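Local coordinates for protein adenosine kinase, putative (Trypanosoma brucei, PDB 3OTX) that probably phosphorylates adenosine to AMP at the expense of ATP, with magnesium as cofactor, in the purine salvage pathway, at residues N69-A74 with E108-A113. The protein carries 1 engineered substitution. Sequence-based numbering, arbitrary orientation.
With AP5 (bis(adenosine)-5'-pentaphosphate), chain C.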
loop_
_atom_site.group_PDB
_atom_site.type_symbol
_atom_site.label_atom_id
_atom_site.label_comp_id
_atom_site.label_asym_id
_atom_site.label_seq_id
_atom_site.Cartn_x
_atom_site.Cartn_y
_atom_site.Cartn_z
ATOM N N ASN A 69 3.639 -3.509 -4.685
ATOM C CA ASN A 69 3.656 -2.380 -5.609
ATOM C C ASN A 69 4.501 -1.196 -5.075
ATOM O O ASN A 69 5.312 -0.624 -5.806
ATOM C CB ASN A 69 2.239 -1.871 -5.842
ATOM C CG ASN A 69 1.387 -2.823 -6.638
ATOM O OD1 ASN A 69 1.875 -3.690 -7.398
ATOM N ND2 ASN A 69 0.087 -2.620 -6.536
ATOM N N VAL A 70 4.268 -0.861 -3.804
ATOM C CA VAL A 70 4.960 0.263 -3.161
ATOM C C VAL A 70 6.463 -0.022 -3.179
ATOM O O VAL A 70 7.270 0.845 -3.543
ATOM C CB VAL A 70 4.480 0.499 -1.717
ATOM C CG1 VAL A 70 5.386 1.510 -1.006
ATOM C CG2 VAL A 70 3.040 1.032 -1.715
ATOM N N ALA A 71 6.820 -1.255 -2.793
ATOM C CA ALA A 71 8.224 -1.626 -2.728
ATOM C C ALA A 71 8.875 -1.538 -4.109
ATOM O O ALA A 71 10.006 -1.068 -4.257
ATOM C CB ALA A 71 8.352 -3.052 -2.212
ATOM N N ARG A 72 8.156 -1.968 -5.143
ATOM C CA ARG A 72 8.733 -1.980 -6.481
ATOM C C ARG A 72 8.876 -0.566 -7.019
ATOM O O ARG A 72 9.861 -0.284 -7.663
ATOM C CB ARG A 72 7.904 -2.856 -7.457
ATOM C CG ARG A 72 8.010 -4.349 -7.126
ATOM C CD ARG A 72 6.949 -5.151 -7.892
ATOM N NE ARG A 72 7.299 -5.202 -9.287
ATOM C CZ ARG A 72 6.467 -5.507 -10.270
ATOM N NH1 ARG A 72 5.194 -5.797 -10.002
ATOM N NH2 ARG A 72 6.921 -5.529 -11.520
ATOM N N VAL A 73 7.918 0.321 -6.723
ATOM C CA VAL A 73 8.041 1.719 -7.159
ATOM C C VAL A 73 9.192 2.399 -6.413
ATOM O O VAL A 73 10.021 3.061 -7.062
ATOM C CB VAL A 73 6.741 2.474 -6.949
ATOM C CG1 VAL A 73 6.955 3.989 -7.219
ATOM C CG2 VAL A 73 5.658 1.900 -7.901
ATOM N N ALA A 74 9.297 2.158 -5.105
ATOM C CA ALA A 74 10.439 2.731 -4.324
ATOM C C ALA A 74 11.783 2.254 -4.855
ATOM O O ALA A 74 12.692 3.057 -5.090
ATOM C CB ALA A 74 10.280 2.414 -2.825
ATOM N N GLU A 108 13.954 -7.085 -9.699
ATOM C CA GLU A 108 14.013 -5.614 -9.537
ATOM C C GLU A 108 14.916 -5.156 -8.391
ATOM O O GLU A 108 15.178 -3.958 -8.271
ATOM C CB GLU A 108 12.618 -5.005 -9.470
ATOM C CG GLU A 108 11.948 -5.116 -10.844
ATOM C CD GLU A 108 10.468 -4.928 -10.815
ATOM O OE1 GLU A 108 9.959 -4.396 -9.830
ATOM O OE2 GLU A 108 9.828 -5.301 -11.817
ATOM N N GLY A 109 15.409 -6.092 -7.575
ATOM C CA GLY A 109 16.353 -5.726 -6.483
ATOM C C GLY A 109 15.719 -5.703 -5.097
ATOM O O GLY A 109 16.367 -5.287 -4.137
ATOM N N ILE A 110 14.468 -6.131 -4.973
ATOM C CA ILE A 110 13.847 -6.234 -3.663
ATOM C C ILE A 110 14.331 -7.504 -2.978
ATOM O O ILE A 110 14.403 -8.564 -3.611
ATOM C CB ILE A 110 12.308 -6.228 -3.774
ATOM C CG1 ILE A 110 11.869 -4.863 -4.357
ATOM C CG2 ILE A 110 11.618 -6.492 -2.407
ATOM C CD1 ILE A 110 10.600 -4.920 -4.993
ATOM N N VAL A 111 14.678 -7.400 -1.696
ATOM C CA VAL A 111 14.958 -8.603 -0.922
ATOM C C VAL A 111 13.611 -9.149 -0.458
ATOM O O VAL A 111 12.837 -8.466 0.208
ATOM C CB VAL A 111 15.871 -8.301 0.279
ATOM C CG1 VAL A 111 16.101 -9.599 1.084
ATOM C CG2 VAL A 111 17.178 -7.703 -0.222
ATOM N N MET A 112 13.310 -10.376 -0.866
ATOM C CA MET A 112 12.004 -10.971 -0.598
ATOM C C MET A 112 12.090 -11.957 0.562
ATOM O O MET A 112 12.374 -13.132 0.380
ATOM C CB MET A 112 11.465 -11.662 -1.872
ATOM C CG MET A 112 11.033 -10.670 -2.930
ATOM S SD MET A 112 9.570 -9.728 -2.460
ATOM C CE MET A 112 8.210 -10.818 -2.964
ATOM N N ALA A 113 11.933 -11.419 1.778
ATOM C CA ALA A 113 12.014 -12.227 2.982
ATOM C C ALA A 113 10.651 -12.864 3.253
ATOM O O ALA A 113 10.017 -12.641 4.296
ATOM C CB ALA A 113 12.491 -11.370 4.158
HETATM P PA AP5 C . -5.211 9.322 -5.695
HETATM O O1A AP5 C . -6.349 9.185 -6.701
HETATM O O2A AP5 C . -5.520 10.246 -4.534
HETATM O O3A AP5 C . -4.756 7.919 -5.049
HETATM P PB AP5 C . -5.714 6.689 -4.632
HETATM O O1B AP5 C . -7.145 7.100 -4.471
HETATM O O2B AP5 C . -5.055 6.016 -3.478
HETATM O O3B AP5 C . -5.556 5.812 -5.951
HETATM P PG AP5 C . -6.417 4.634 -6.589
HETATM O O1G AP5 C . -6.132 4.640 -8.059
HETATM O O2G AP5 C . -7.912 4.762 -6.395
HETATM O O3G AP5 C . -5.727 3.413 -5.923
HETATM P PD AP5 C . -6.034 1.831 -6.059
HETATM O O1D AP5 C . -7.185 1.504 -6.992
HETATM O O2D AP5 C . -6.085 1.323 -4.646
HETATM O O3D AP5 C . -4.704 1.340 -6.822
HETATM P PE AP5 C . -3.309 0.926 -6.125
HETATM O O1E AP5 C . -3.017 1.861 -4.986
HETATM O O2E AP5 C . -2.243 0.768 -7.207
HETATM O O5F AP5 C . -3.898 9.744 -6.513
HETATM C C5F AP5 C . -2.621 9.784 -5.875
HETATM C C4F AP5 C . -1.718 10.714 -6.649
HETATM O O4F AP5 C . -1.674 10.319 -8.027
HETATM C C3F AP5 C . -2.202 12.160 -6.720
HETATM O O3F AP5 C . -1.741 12.871 -5.597
HETATM C C2F AP5 C . -1.662 12.641 -8.035
HETATM O O2F AP5 C . -0.311 13.002 -7.894
HETATM C C1F AP5 C . -1.714 11.379 -8.901
HETATM N N9A AP5 C . -2.971 11.252 -9.693
HETATM C C8A AP5 C . -4.012 10.344 -9.474
HETATM N N7A AP5 C . -4.951 10.552 -10.437
HETATM C C5A AP5 C . -4.524 11.543 -11.256
HETATM C C6A AP5 C . -5.038 12.123 -12.394
HETATM N N6A AP5 C . -6.148 11.666 -12.980
HETATM N N1A AP5 C . -4.324 13.122 -13.010
HETATM C C2A AP5 C . -3.092 13.544 -12.535
HETATM N N3A AP5 C . -2.583 12.946 -11.402
HETATM C C4A AP5 C . -3.266 11.958 -10.792
HETATM O O5J AP5 C . -3.630 -0.527 -5.473
HETATM C C5J AP5 C . -3.997 -1.608 -6.314
HETATM C C4J AP5 C . -3.437 -2.841 -5.625
HETATM O O4J AP5 C . -4.190 -3.147 -4.440
HETATM C C3J AP5 C . -3.566 -4.122 -6.456
HETATM O O3J AP5 C . -2.272 -4.433 -6.974
HETATM C C2J AP5 C . -4.099 -5.177 -5.473
HETATM O O2J AP5 C . -3.385 -6.407 -5.512
HETATM C C1J AP5 C . -3.908 -4.490 -4.142
HETATM N N9B AP5 C . -4.795 -4.996 -3.085
HETATM C C8B AP5 C . -6.163 -5.003 -3.138
HETATM N N7B AP5 C . -6.599 -5.589 -1.992
HETATM C C5B AP5 C . -5.516 -5.940 -1.229
HETATM C C6B AP5 C . -5.391 -6.552 0.024
HETATM N N6B AP5 C . -6.429 -7.021 0.735
HETATM N N1B AP5 C . -4.112 -6.775 0.457
HETATM C C2B AP5 C . -2.982 -6.346 -0.201
HETATM N N3B AP5 C . -3.105 -5.785 -1.455
HETATM C C4B AP5 C . -4.368 -5.560 -1.927
HETATM O O HOH W 1 11.342 -2.047 -8.993
#
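Arg-72 and Glu-108 meet in a side-on, two-pronged salt bridge: NE of Arg-72 gives its hydrogen to OE1 of Glu-108 at 2.8 Å, nearly straight at 172°, and NH2 of Arg-72 reaches OE2 of Glu-108 at 2.9 Å. Both oxygens lie close to the guanidinium plane, although the carboxylate is turned 28° against it. OE2 accepts on its syn lone pair; OE1 is also met on the syn side, but with NE out of the carboxylate plane. A bend at chi3 (72°) turns NE toward the acid, and the flat guanidinium presents NE and NH2 along one edge. Two bonds fix the rotation of both flat groups. A water adds a second link, donating to the backbone O of Arg-72 and to Glu-108 OE1.

The contact joins helix 66-76 of the ribokinase-like (PfkB) fold to the link between helix 96-108 and strand 111-116. Gly-109 ends helix 96-108 in a Schellman motif; at its positive phi a CB would press against the carbonyl O of Glu-108.

In the apolar packing, Ile-110 sends CD1 against the aliphatic CG of Arg-72, 3.4 Å away, and to 4.0 Å from CB of Ala-71, whose small methyl lets the chains approach and also touches Val-86.

On the same helix, Asn-69 binds adenosine: its two amide hydrogens let ND2 donate to ribose hydroxyl O3J of bis(adenosine)-5'-pentaphosphate, at 3.0 Å, and to Asp-301 OD2, of the predicted proton acceptor.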